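Local atomic coordinates of probable leucine/isoleucine/valine-binding protein (Rhodopirellula baltica, PDB entry 4KV7), a protein that probably binds a small ligand, perhaps a branched-chain amino acid, in the manner of the leucine-binding proteins that serve bacterial uptake. Residues A[46-50]-A[51-55]; A[33-36]-A[37-41]; A[234-238]-A[239-243]; A[74-77]-A[78-81]; A[172-175]-A[176-179]. The protein carries 1 engineered substitution. All coordinates share one frame; numbering follows the deposited sequence.

Contact 1 (A[46-50]-A[51-55]); sequences DEAKA and KNHLP
Glu-47 and Lys-51, one helical turn apart, are joined by a salt bridge in which Lys-51 NZ stands 2.7 Å from Glu-47 OE2, on the lone pair turned away from the other carboxylate oxygen. CG of Glu-47 lies anti to the backbone N (chi1 175°), while the lysine chain, extended beyond CG, runs across it, its CE 3.8 Å from Glu-47 CG. OE1 is taken by Tyr-307 OH of helix 301-319, which leaves the carboxylate gripped at both oxygens. With an alanine here, the Lys-51 ammonium and the Tyr-307 hydroxyl would probably lose the carboxylate they share. Further on, the His-53 ring approaches the backbone of Ala-48 obliquely, with ND1 3.8 Å from Ala-48 CA, and the CB atoms of the two residues lie 4.2 Å apart. The carbonyl oxygen of Ala-48 accepts His-53 N at 3.0 Å, in the carbonyl plane, and also a water (2.7 Å from Ala-48 O) that in turn accepts Leu-54 N. Asn-52 N bonds to Lys-49 O at 3.2 Å, from above the carbonyl plane. With Asn-52 at positive phi (56°) as the C-prime residue, the two backbone bonds form the Schellman motif that ends helix 31-50.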
loop_
_atom_site.group_PDB
_atom_site.type_symbol
_atom_site.label_atom_id
_atom_site.label_comp_id
_atom_site.label_asym_id
_atom_site.label_seq_id
_atom_site.Cartn_x
_atom_site.Cartn_y
_atom_site.Cartn_z
ATOM N N ASP A 46 -11.650 -9.642 13.663
ATOM C CA ASP A 46 -12.971 -9.613 14.290
ATOM C C ASP A 46 -13.937 -10.582 13.619
ATOM O O ASP A 46 -14.669 -11.325 14.280
ATOM C CB ASP A 46 -13.529 -8.186 14.237
ATOM C CG ASP A 46 -14.786 -8.015 15.055
ATOM O OD1 ASP A 46 -14.696 -8.131 16.295
ATOM O OD2 ASP A 46 -15.859 -7.757 14.466
ATOM N N GLU A 47 -13.926 -10.567 12.291
ATOM C CA GLU A 47 -14.771 -11.456 11.515
ATOM C C GLU A 47 -14.397 -12.918 11.739
ATOM O O GLU A 47 -15.274 -13.777 11.889
ATOM C CB GLU A 47 -14.663 -11.121 10.030
ATOM C CG GLU A 47 -15.427 -12.094 9.162
ATOM C CD GLU A 47 -15.239 -11.841 7.685
ATOM O OE1 GLU A 47 -14.201 -11.266 7.324
ATOM O OE2 GLU A 47 -16.132 -12.219 6.895
ATOM N N ALA A 48 -13.095 -13.197 11.752
ATOM C CA ALA A 48 -12.626 -14.563 11.952
ATOM C C ALA A 48 -13.088 -15.099 13.305
ATOM O O ALA A 48 -13.447 -16.267 13.421
ATOM C CB ALA A 48 -11.114 -14.645 11.826
ATOM N N LYS A 49 -13.083 -14.247 14.327
ATOM C CA LYS A 49 -13.583 -14.622 15.647
ATOM C C LYS A 49 -15.087 -14.878 15.602
ATOM O O LYS A 49 -15.574 -15.886 16.098
ATOM C CB LYS A 49 -13.276 -13.516 16.660
ATOM C CG LYS A 49 -13.694 -13.850 18.078
ATOM C CD LYS A 49 -13.488 -12.684 19.030
ATOM C CE LYS A 49 -13.936 -13.060 20.436
ATOM N NZ LYS A 49 -13.953 -11.894 21.356
ATOM N N ALA A 50 -15.816 -13.941 15.008
ATOM C CA ALA A 50 -17.275 -14.016 14.949
ATOM C C ALA A 50 -17.759 -15.274 14.243
ATOM O O ALA A 50 -18.760 -15.875 14.641
ATOM C CB ALA A 50 -17.839 -12.776 14.266
ATOM N N LYS A 51 -17.042 -15.679 13.201
ATOM C CA LYS A 51 -17.472 -16.800 12.378
ATOM C C LYS A 51 -16.772 -18.109 12.731
ATOM O O LYS A 51 -16.920 -19.112 12.025
ATOM C CB LYS A 51 -17.288 -16.464 10.897
ATOM C CG LYS A 51 -18.125 -15.277 10.460
ATOM C CD LYS A 51 -17.967 -14.966 8.987
ATOM C CE LYS A 51 -18.763 -13.720 8.620
ATOM N NZ LYS A 51 -18.578 -13.346 7.197
ATOM N N ASN A 52 -16.013 -18.090 13.825
ATOM C CA ASN A 52 -15.326 -19.282 14.321
ATOM C C ASN A 52 -14.416 -19.913 13.270
ATOM O O ASN A 52 -14.364 -21.129 13.128
ATOM C CB ASN A 52 -16.326 -20.316 14.856
ATOM C CG ASN A 52 -15.680 -21.322 15.790
ATOM O OD1 ASN A 52 -14.746 -20.993 16.521
ATOM N ND2 ASN A 52 -16.171 -22.555 15.769
ATOM N N HIS A 53 -13.697 -19.072 12.537
ATOM C CA HIS A 53 -12.808 -19.556 11.490
ATOM C C HIS A 53 -11.593 -20.280 12.059
ATOM O O HIS A 53 -11.025 -21.153 11.404
ATOM C CB HIS A 53 -12.380 -18.414 10.570
ATOM C CG HIS A 53 -13.462 -17.949 9.645
ATOM N ND1 HIS A 53 -13.369 -16.783 8.916
ATOM C CD2 HIS A 53 -14.660 -18.495 9.334
ATOM C CE1 HIS A 53 -14.465 -16.632 8.193
ATOM N NE2 HIS A 53 -15.263 -17.658 8.426
ATOM N N LEU A 54 -11.201 -19.909 13.278
ATOM C CA LEU A 54 -10.077 -20.547 13.953
ATOM C C LEU A 54 -10.499 -21.001 15.343
ATOM O O LEU A 54 -10.195 -20.335 16.332
ATOM C CB LEU A 54 -8.892 -19.581 14.053
ATOM C CG LEU A 54 -8.296 -19.094 12.730
ATOM C CD1 LEU A 54 -7.297 -17.974 12.973
ATOM C CD2 LEU A 54 -7.639 -20.232 11.969
ATOM N N PRO A 55 -11.208 -22.134 15.420
ATOM C CA PRO A 55 -11.701 -22.612 16.713
ATOM C C PRO A 55 -10.564 -22.774 17.721
ATOM O O PRO A 55 -9.484 -23.234 17.352
ATOM C CB PRO A 55 -12.325 -23.973 16.369
ATOM C CG PRO A 55 -12.655 -23.881 14.913
ATOM C CD PRO A 55 -11.558 -23.053 14.321
HETATM O O HOH W 1 -12.121 -17.956 15.136
#

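Contact 2 (A[33-36]-A[37-41]); sequences LGIN and MRHGI
Ile-35 O is gripped by two donors: His-39 N, 3.0 Å away in the ordinary i to i+4 helical bond, and a water 2.9 Å from Ile-35 O. That water also accepts Arg-38 NH1, lying in the plane of the guanidinium at its edge, so the arginine is tied through one solvent molecule to the backbone of the preceding turn. The same water sits over the centre of one face of the His-39 imidazole, 3.4 Å above the ring plane. CG of Arg-38 is anti to the backbone N (chi1 173°) and the chain stays extended as far as NE, which carries the guanidinium out to the water. Ile-35 and His-39 lie side by side and point the same way: Ile-35 CG2 is 3.7 Å from both CD2 and NE2 of the imidazole. Asn-36 OD1 comes to the ring edge near its plane, 4.2 Å from His-39 CD2, while its ND2 turns back to Glu-32 O. Across the ring from CD2, ND1 is hydrogen-bonded to Tyr-293 OH. Selenomethionine Met-37, bent at chi2 and chi3, packs on Phe-116 and on Val-302 and Glu-305 of helix 301-319; its CB and CG both lie 3.5 Å from Leu-33 O. This turn of helix 31-50 belongs to the beta-alpha-beta unit with strands 16-24 and 57-65. Its chemistry is divided: the carbonyls are met by the regular helix bonds, Ile-35 O by a water as well, while the imidazole is fixed by the tyrosine at one nitrogen, by the isoleucine methyl beside it and by a water over its face.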
loop_
_atom_site.group_PDB
_atom_site.type_symbol
_atom_site.label_atom_id
_atom_site.label_comp_id
_atom_site.label_asym_id
_atom_site.label_seq_id
_atom_site.Cartn_x
_atom_site.Cartn_y
_atom_site.Cartn_z
ATOM N N LEU A 33 -2.437 6.170 6.937
ATOM C CA LEU A 33 -2.029 4.933 6.290
ATOM C C LEU A 33 -1.962 3.794 7.299
ATOM O O LEU A 33 -2.555 2.731 7.088
ATOM C CB LEU A 33 -0.687 5.121 5.583
ATOM C CG LEU A 33 -0.641 6.228 4.529
ATOM C CD1 LEU A 33 0.716 6.283 3.850
ATOM C CD2 LEU A 33 -1.755 6.084 3.488
ATOM N N GLY A 34 -1.257 4.007 8.405
ATOM C CA GLY A 34 -1.127 2.951 9.397
ATOM C C GLY A 34 -2.412 2.705 10.159
ATOM O O GLY A 34 -2.759 1.557 10.448
ATOM N N ILE A 35 -3.113 3.780 10.501
ATOM C CA ILE A 35 -4.372 3.652 11.229
ATOM C C ILE A 35 -5.350 2.780 10.457
ATOM O O ILE A 35 -5.982 1.874 11.011
ATOM C CB ILE A 35 -4.991 5.032 11.506
ATOM C CG1 ILE A 35 -4.180 5.756 12.588
ATOM C CG2 ILE A 35 -6.437 4.901 11.941
ATOM C CD1 ILE A 35 -4.533 7.220 12.772
ATOM N N ASN A 36 -5.451 3.021 9.161
ATOM C CA ASN A 36 -6.413 2.288 8.357
ATOM C C ASN A 36 -5.979 0.890 7.968
ATOM O O ASN A 36 -6.828 -0.000 7.886
ATOM C CB ASN A 36 -6.888 3.139 7.187
ATOM C CG ASN A 36 -7.813 4.236 7.654
ATOM O OD1 ASN A 36 -8.955 3.974 8.021
ATOM N ND2 ASN A 36 -7.310 5.460 7.721
HETATM N N MSE A 37 -4.678 0.671 7.786
HETATM C CA MSE A 37 -4.186 -0.692 7.614
HETATM C C MSE A 37 -4.504 -1.512 8.860
HETATM O O MSE A 37 -4.970 -2.656 8.767
HETATM C CB MSE A 37 -2.676 -0.709 7.371
HETATM C CG MSE A 37 -2.250 -0.585 5.921
HETATM SE SE MSE A 37 -2.943 -2.009 4.769
HETATM C CE MSE A 37 -1.819 -3.489 5.299
ATOM N N ARG A 38 -4.240 -0.940 10.031
ATOM C CA ARG A 38 -4.536 -1.608 11.284
ATOM C C ARG A 38 -6.024 -1.923 11.402
ATOM O O ARG A 38 -6.386 -3.040 11.762
ATOM C CB ARG A 38 -4.056 -0.763 12.465
ATOM C CG ARG A 38 -4.470 -1.321 13.821
ATOM C CD ARG A 38 -3.804 -0.550 14.950
ATOM N NE ARG A 38 -4.181 -1.017 16.279
ATOM C CZ ARG A 38 -5.279 -0.631 16.912
ATOM N NH1 ARG A 38 -6.133 0.207 16.345
ATOM N NH2 ARG A 38 -5.540 -1.093 18.126
ATOM N N HIS A 39 -6.892 -0.962 11.101
ATOM C CA HIS A 39 -8.323 -1.226 11.167
ATOM C C HIS A 39 -8.747 -2.366 10.241
ATOM O O HIS A 39 -9.598 -3.178 10.608
ATOM C CB HIS A 39 -9.139 0.023 10.848
ATOM C CG HIS A 39 -9.182 1.021 11.961
ATOM N ND1 HIS A 39 -9.352 0.661 13.280
ATOM C CD2 HIS A 39 -9.105 2.373 11.944
ATOM C CE1 HIS A 39 -9.368 1.749 14.029
ATOM N NE2 HIS A 39 -9.227 2.800 13.243
ATOM N N GLY A 40 -8.200 -2.409 9.030
ATOM C CA GLY A 40 -8.558 -3.467 8.096
ATOM C C GLY A 40 -8.179 -4.844 8.612
ATOM O O GLY A 40 -8.973 -5.788 8.537
ATOM N N ILE A 41 -6.963 -4.957 9.140
ATOM C CA ILE A 41 -6.518 -6.207 9.746
ATOM C C ILE A 41 -7.415 -6.580 10.928
ATOM O O ILE A 41 -7.845 -7.730 11.067
ATOM C CB ILE A 41 -5.043 -6.101 10.202
ATOM C CG1 ILE A 41 -4.112 -6.034 8.992
ATOM C CG2 ILE A 41 -4.665 -7.262 11.131
ATOM C CD1 ILE A 41 -3.832 -7.372 8.379
HETATM O O HOH W 2 -5.966 1.823 13.920
#

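Contact 3 (A[234-238]-A[239-243]); sequences RMARM and NNFNP
Chi1 of -55° for Arg-237 and -64° for Asn-242 sets each CG beside its own backbone N, and from there the arginine chain, extended from CG to NE, crosses the asparagine side chain at about a right angle. Arg-237 NH2 donates to Asn-242 OD1 at 3.1 Å, and the bond is fairly straight. It uses an in-plane lone pair of the amide oxygen, and the two flat groups are nearly coplanar, 15° apart. OD1 also lies against the aliphatic part of the arginine, 3.3 Å from Arg-237 CG. The other end of the amide is fixed too: Asn-242 ND2 donates to a water that itself donates to Arg-237 O. Arg-237 NH1 turns to Leu-263 O, so the guanidinium joins two separate loops. A leucine in place of Arg-237 would probably leave Asn-242 OD1 and Leu-263 O without this donor and the asparagine amide less firmly held against turning.

The backbone beneath is a Schellman motif closing helix 226-238, with Asn-240 as C-prime residue at positive phi. Phe-241 N reaches Ala-236 O at 2.9 Å from above the carbonyl plane, and the companion bond from Asn-240 N to Arg-237 O is weak. The reversal carries the chain toward strand 244-247. With its CG anti to the backbone N, the Phe-241 ring lies beside Ala-236, whose CB is 3.9 Å from Phe-241 CD2. Pro-243 CD covers one face of the ring, 3.4 Å above its plane, and Leu-211, Leu-216 and Val-220 also pack on the phenylalanine.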
loop_
_atom_site.group_PDB
_atom_site.type_symbol
_atom_site.label_atom_id
_atom_site.label_comp_id
_atom_site.label_asym_id
_atom_site.label_seq_id
_atom_site.Cartn_x
_atom_site.Cartn_y
_atom_site.Cartn_z
ATOM N N ARG A 234 -2.352 22.046 -4.422
ATOM C CA ARG A 234 -2.869 23.376 -4.120
ATOM C C ARG A 234 -1.940 24.452 -4.656
ATOM O O ARG A 234 -2.384 25.429 -5.259
ATOM C CB ARG A 234 -3.038 23.568 -2.609
ATOM C CG ARG A 234 -4.260 22.888 -2.027
ATOM C CD ARG A 234 -4.553 23.364 -0.609
ATOM N NE ARG A 234 -5.665 22.625 -0.017
ATOM C CZ ARG A 234 -6.947 22.940 -0.176
ATOM N NH1 ARG A 234 -7.296 23.990 -0.911
ATOM N NH2 ARG A 234 -7.887 22.200 0.403
HETATM N N MSE A 235 -0.644 24.273 -4.422
HETATM C CA MSE A 235 0.345 25.259 -4.843
HETATM C C MSE A 235 0.524 25.316 -6.348
HETATM O O MSE A 235 0.739 26.388 -6.914
HETATM C CB MSE A 235 1.681 24.988 -4.168
HETATM C CG MSE A 235 1.661 25.333 -2.704
HETATM SE SE MSE A 235 3.429 25.333 -1.913
HETATM C CE MSE A 235 4.474 25.666 -3.472
ATOM N N ALA A 236 0.450 24.163 -6.994
ATOM C CA ALA A 236 0.510 24.121 -8.447
ATOM C C ALA A 236 -0.606 24.981 -9.024
ATOM O O ALA A 236 -0.364 25.830 -9.877
ATOM C CB ALA A 236 0.385 22.689 -8.931
ATOM N N ARG A 237 -1.827 24.772 -8.542
ATOM C CA ARG A 237 -2.974 25.492 -9.081
ATOM C C ARG A 237 -2.873 27.002 -8.798
ATOM O O ARG A 237 -3.297 27.822 -9.616
ATOM C CB ARG A 237 -4.296 24.868 -8.594
ATOM C CG ARG A 237 -4.422 23.355 -8.904
ATOM C CD ARG A 237 -5.877 22.860 -8.932
ATOM N NE ARG A 237 -5.990 21.407 -8.777
ATOM C CZ ARG A 237 -5.893 20.529 -9.773
ATOM N NH1 ARG A 237 -6.014 19.230 -9.531
ATOM N NH2 ARG A 237 -5.673 20.945 -11.014
HETATM N N MSE A 238 -2.270 27.368 -7.666
HETATM C CA MSE A 238 -2.016 28.773 -7.337
HETATM C C MSE A 238 -0.933 29.371 -8.235
HETATM O O MSE A 238 -0.931 30.572 -8.499
HETATM C CB MSE A 238 -1.591 28.925 -5.872
HETATM C CG MSE A 238 -2.635 28.489 -4.853
HETATM SE SE MSE A 238 -4.104 29.739 -4.631
HETATM C CE MSE A 238 -3.072 31.268 -4.012
ATOM N N ASN A 239 -0.011 28.523 -8.686
ATOM C CA ASN A 239 1.089 28.934 -9.555
ATOM C C ASN A 239 0.777 28.758 -11.039
ATOM O O ASN A 239 1.692 28.702 -11.870
ATOM C CB ASN A 239 2.376 28.172 -9.212
ATOM C CG ASN A 239 3.110 28.763 -8.022
ATOM O OD1 ASN A 239 2.852 28.401 -6.874
ATOM N ND2 ASN A 239 4.034 29.675 -8.291
ATOM N N ASN A 240 -0.509 28.653 -11.364
ATOM C CA ASN A 240 -0.965 28.612 -12.754
ATOM C C ASN A 240 -0.522 27.346 -13.493
ATOM O O ASN A 240 -0.207 27.389 -14.685
ATOM C CB ASN A 240 -0.516 29.883 -13.498
ATOM C CG ASN A 240 -1.264 30.104 -14.799
ATOM O OD1 ASN A 240 -2.322 29.514 -15.027
ATOM N ND2 ASN A 240 -0.716 30.955 -15.662
ATOM N N PHE A 241 -0.514 26.222 -12.781
ATOM C CA PHE A 241 -0.046 24.958 -13.337
ATOM C C PHE A 241 -1.064 23.859 -13.062
ATOM O O PHE A 241 -1.300 23.508 -11.907
ATOM C CB PHE A 241 1.299 24.599 -12.706
ATOM C CG PHE A 241 1.897 23.311 -13.202
ATOM C CD1 PHE A 241 2.038 23.061 -14.561
ATOM C CD2 PHE A 241 2.370 22.372 -12.300
ATOM C CE1 PHE A 241 2.608 21.877 -15.006
ATOM C CE2 PHE A 241 2.943 21.191 -12.738
ATOM C CZ PHE A 241 3.066 20.951 -14.096
ATOM N N ASN A 242 -1.655 23.311 -14.122
ATOM C CA ASN A 242 -2.713 22.316 -13.982
ATOM C C ASN A 242 -2.525 21.080 -14.866
ATOM O O ASN A 242 -3.329 20.815 -15.762
ATOM C CB ASN A 242 -4.081 22.953 -14.257
ATOM C CG ASN A 242 -4.442 24.029 -13.245
ATOM O OD1 ASN A 242 -4.936 23.731 -12.156
ATOM N ND2 ASN A 242 -4.201 25.285 -13.601
ATOM N N PRO A 243 -1.466 20.304 -14.613
ATOM C CA PRO A 243 -1.259 19.078 -15.384
ATOM C C PRO A 243 -2.232 18.007 -14.920
ATOM O O PRO A 243 -2.941 18.208 -13.932
ATOM C CB PRO A 243 0.146 18.663 -14.965
ATOM C CG PRO A 243 0.207 19.090 -13.513
ATOM C CD PRO A 243 -0.502 20.427 -13.504
HETATM O O HOH W 3 -4.950 27.416 -11.728
#

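Contact 4 (A[74-77]-A[78-81]); sequences APNM and HRLT
Met-77 O accepts two donors of Thr-81, its N at 3.0 Å and its hydroxyl OG1 at 2.8 Å, and they arrive from opposite faces of the carbonyl plane. A chi1 of 57° places OG1 between the backbone N and the carbonyl carbon, from where it folds back on the preceding turn. The regular i to i+4 bonds of helix 70-81, such as His-78 N to Ala-74 O, complete the turn. Charged and amide groups meet through solvent: one water donates to Asn-76 OD1 at 2.8 Å and accepts Arg-79 NH2 at the guanidinium edge. Asn-76 OD1 and Arg-79 NH2 are 3.7 Å apart, the water linking the two groups, whose planes are turned 76° to each other. Asn-76 ND2 is held by Ser-23 OG and Asp-65 O. Apolar contact is lighter: SE of selenomethionine Met-77 lies 4.3 Å from Leu-80 CD1. Met-77 packs on Ala-101 and Ile-104 of helix 95-107, and Leu-80 on Ile-62 and Leu-64 of strand 57-65. The His-78 ring has its edge toward Pro-75 CA. The chemistry implies a last turn whose buried threonine hydroxyl is satisfied by its own helix, while the arginine reaches the asparagine through water.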
loop_
_atom_site.group_PDB
_atom_site.type_symbol
_atom_site.label_atom_id
_atom_site.label_comp_id
_atom_site.label_asym_id
_atom_site.label_seq_id
_atom_site.Cartn_x
_atom_site.Cartn_y
_atom_site.Cartn_z
ATOM N N ALA A 74 13.140 0.306 13.767
ATOM C CA ALA A 74 14.122 -0.664 14.235
ATOM C C ALA A 74 13.856 -1.159 15.666
ATOM O O ALA A 74 13.723 -2.368 15.869
ATOM C CB ALA A 74 15.554 -0.137 14.060
ATOM N N PRO A 75 13.755 -0.250 16.658
ATOM C CA PRO A 75 13.489 -0.799 17.995
ATOM C C PRO A 75 12.122 -1.488 18.092
ATOM O O PRO A 75 11.994 -2.462 18.832
ATOM C CB PRO A 75 13.564 0.431 18.916
ATOM C CG PRO A 75 13.400 1.611 18.013
ATOM C CD PRO A 75 13.968 1.208 16.690
ATOM N N ASN A 76 11.127 -1.015 17.349
ATOM C CA ASN A 76 9.828 -1.679 17.355
ATOM C C ASN A 76 9.955 -3.120 16.870
ATOM O O ASN A 76 9.378 -4.031 17.455
ATOM C CB ASN A 76 8.837 -0.951 16.446
ATOM C CG ASN A 76 8.318 0.346 17.034
ATOM O OD1 ASN A 76 8.632 0.703 18.156
ATOM N ND2 ASN A 76 7.501 1.053 16.265
HETATM N N MSE A 77 10.716 -3.320 15.796
HETATM C CA MSE A 77 10.871 -4.646 15.212
HETATM C C MSE A 77 11.636 -5.577 16.143
HETATM O O MSE A 77 11.331 -6.764 16.231
HETATM C CB MSE A 77 11.554 -4.566 13.850
HETATM C CG MSE A 77 10.653 -3.965 12.764
HETATM SE SE MSE A 77 9.153 -5.119 12.278
HETATM C CE MSE A 77 10.242 -6.671 11.712
ATOM N N HIS A 78 12.634 -5.044 16.838
ATOM C CA HIS A 78 13.347 -5.849 17.818
ATOM C C HIS A 78 12.395 -6.302 18.925
ATOM O O HIS A 78 12.418 -7.460 19.325
ATOM C CB HIS A 78 14.554 -5.098 18.380
ATOM C CG HIS A 78 15.709 -5.029 17.429
ATOM N ND1 HIS A 78 16.357 -6.157 16.969
ATOM C CD2 HIS A 78 16.324 -3.977 16.842
ATOM C CE1 HIS A 78 17.323 -5.800 16.142
ATOM N NE2 HIS A 78 17.331 -4.483 16.054
ATOM N N ARG A 79 11.537 -5.400 19.393
ATOM C CA ARG A 79 10.592 -5.758 20.445
ATOM C C ARG A 79 9.573 -6.790 19.962
ATOM O O ARG A 79 9.267 -7.748 20.677
ATOM C CB ARG A 79 9.894 -4.513 21.014
ATOM C CG ARG A 79 10.825 -3.572 21.780
ATOM C CD ARG A 79 10.124 -2.855 22.938
ATOM N NE ARG A 79 8.938 -2.117 22.505
ATOM C CZ ARG A 79 8.955 -0.881 22.017
ATOM N NH1 ARG A 79 10.107 -0.235 21.878
ATOM N NH2 ARG A 79 7.822 -0.293 21.655
ATOM N N LEU A 80 9.064 -6.612 18.748
ATOM C CA LEU A 80 8.067 -7.527 18.206
ATOM C C LEU A 80 8.632 -8.933 18.027
ATOM O O LEU A 80 7.968 -9.919 18.343
ATOM C CB LEU A 80 7.519 -7.011 16.869
ATOM C CG LEU A 80 6.660 -5.751 16.965
ATOM C CD1 LEU A 80 6.415 -5.195 15.577
ATOM C CD2 LEU A 80 5.352 -6.060 17.668
ATOM N N THR A 81 9.859 -9.027 17.525
ATOM C CA THR A 81 10.445 -10.333 17.219
ATOM C C THR A 81 11.090 -10.990 18.438
ATOM O O THR A 81 11.123 -12.217 18.544
ATOM C CB THR A 81 11.476 -10.255 16.076
ATOM O OG1 THR A 81 12.505 -9.318 16.416
ATOM C CG2 THR A 81 10.802 -9.828 14.778
HETATM O O HOH W 4 7.141 2.309 19.864
#

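Contact 5 (A[172-175]-A[176-179]); sequences GFFG and GLAA
Residues 172-175 and 176-179 form two successive turns in the middle of helix 167-183, joined by four i to i+4 bonds. Leu-177 N to Phe-173 O is the shortest, at 2.8 Å and 162°. Gly-176 N to Gly-172 O measures 2.9 Å, while Ala-178 N to Phe-174 O and Ala-179 N to Gly-175 O are 3.0 Å each. Three of the eight residues are glycines, yet Gly-172, Gly-175 and Gly-176 all keep helical phi and psi, and the hydrogen-bond ladder runs through them unbroken.

The side-chain contact is correspondingly small. Leu-177 CD2 comes obliquely to the Phe-174 ring, 4.3 Å from its CD1. In the leucine, chi1 of 173° sends CG outward from the helix, and chi2 of 63° turns CD2 back to the Phe-174 ring; its CB rests 3.5 Å from Phe-173 O. Phe-174 itself is exposed, whereas Phe-173 is buried: its ring stacks with that of His-193 and meets Phe-161 edge-to-face. Val-188 and Leu-191 touch both Phe-173 and Leu-177, so these two side chains share a covering loop.

The helix links strands 159-164 and 193-196 in a beta-alpha-beta unit. Chemically, cohesion between these turns rests on the backbone bonds, with one loose apolar contact beside them; the buried Phe-173 packs on residues of both strands, and Phe-173 and Leu-177 on the loop that carries Val-188 and Leu-191.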
loop_
_atom_site.group_PDB
_atom_site.type_symbol
_atom_site.label_atom_id
_atom_site.label_comp_id
_atom_site.label_asym_id
_atom_site.label_seq_id
_atom_site.Cartn_x
_atom_site.Cartn_y
_atom_site.Cartn_z
ATOM N N GLY A 172 9.523 4.555 -6.978
ATOM C CA GLY A 172 8.480 4.953 -7.907
ATOM C C GLY A 172 9.030 5.660 -9.136
ATOM O O GLY A 172 8.583 5.413 -10.267
ATOM N N PHE A 173 9.993 6.548 -8.917
ATOM C CA PHE A 173 10.666 7.229 -10.013
ATOM C C PHE A 173 11.329 6.239 -10.962
ATOM O O PHE A 173 11.185 6.340 -12.181
ATOM C CB PHE A 173 11.698 8.214 -9.471
ATOM C CG PHE A 173 12.458 8.920 -10.551
ATOM C CD1 PHE A 173 11.839 9.885 -11.345
ATOM C CD2 PHE A 173 13.795 8.627 -10.777
ATOM C CE1 PHE A 173 12.546 10.531 -12.345
ATOM C CE2 PHE A 173 14.504 9.277 -11.772
ATOM C CZ PHE A 173 13.878 10.229 -12.554
ATOM N N PHE A 174 12.063 5.290 -10.409
ATOM C CA PHE A 174 12.732 4.303 -11.241
ATOM C C PHE A 174 11.739 3.433 -12.006
ATOM O O PHE A 174 12.000 3.054 -13.151
ATOM C CB PHE A 174 13.704 3.480 -10.399
ATOM C CG PHE A 174 14.893 4.272 -9.910
ATOM C CD1 PHE A 174 15.441 5.275 -10.693
ATOM C CD2 PHE A 174 15.446 4.030 -8.659
ATOM C CE1 PHE A 174 16.534 6.012 -10.246
ATOM C CE2 PHE A 174 16.537 4.761 -8.203
ATOM C CZ PHE A 174 17.076 5.753 -8.998
ATOM N N GLY A 175 10.589 3.140 -11.403
ATOM C CA GLY A 175 9.526 2.445 -12.115
ATOM C C GLY A 175 9.022 3.266 -13.291
ATOM O O GLY A 175 8.834 2.748 -14.394
ATOM N N GLY A 176 8.804 4.553 -13.069
ATOM C CA GLY A 176 8.378 5.436 -14.137
ATOM C C GLY A 176 9.398 5.550 -15.255
ATOM O O GLY A 176 9.048 5.514 -16.439
ATOM N N LEU A 177 10.668 5.662 -14.880
ATOM C CA LEU A 177 11.767 5.723 -15.831
ATOM C C LEU A 177 11.791 4.482 -16.721
ATOM O O LEU A 177 11.919 4.586 -17.946
ATOM C CB LEU A 177 13.089 5.864 -15.078
ATOM C CG LEU A 177 14.360 5.784 -15.917
ATOM C CD1 LEU A 177 14.458 6.922 -16.928
ATOM C CD2 LEU A 177 15.575 5.765 -15.002
ATOM N N ALA A 178 11.688 3.304 -16.108
ATOM C CA ALA A 178 11.682 2.061 -16.873
ATOM C C ALA A 178 10.499 2.018 -17.838
ATOM O O ALA A 178 10.635 1.602 -18.994
ATOM C CB ALA A 178 11.645 0.867 -15.937
ATOM N N ALA A 179 9.339 2.467 -17.381
ATOM C CA ALA A 179 8.155 2.439 -18.227
ATOM C C ALA A 179 8.289 3.395 -19.410
ATOM O O ALA A 179 7.912 3.072 -20.530
ATOM C CB ALA A 179 6.906 2.741 -17.419
#

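How the contacts relate
Contacts 2 and 5 are the buried ones, each on the helix of a beta-alpha-beta unit, whereas contacts 1, 3 and 4 are only partly buried. Contacts 1 and 2 share helix 31-50, one at its end and one near its start, with centres about 19 Å apart. Contacts 1 and 3 lie on opposite sides of the chain's centre, about 49 Å between centres, yet both close a helix with a Schellman motif; a salt bridge accompanies the first, an arginine-asparagine bond the second. Contact 4 lies at the end of helix 70-81, where a threonine hydroxyl adds a second bond to one carbonyl. Water bridges appear in contacts 1 to 4; contact 5 relies on backbone bonds and apolar packing.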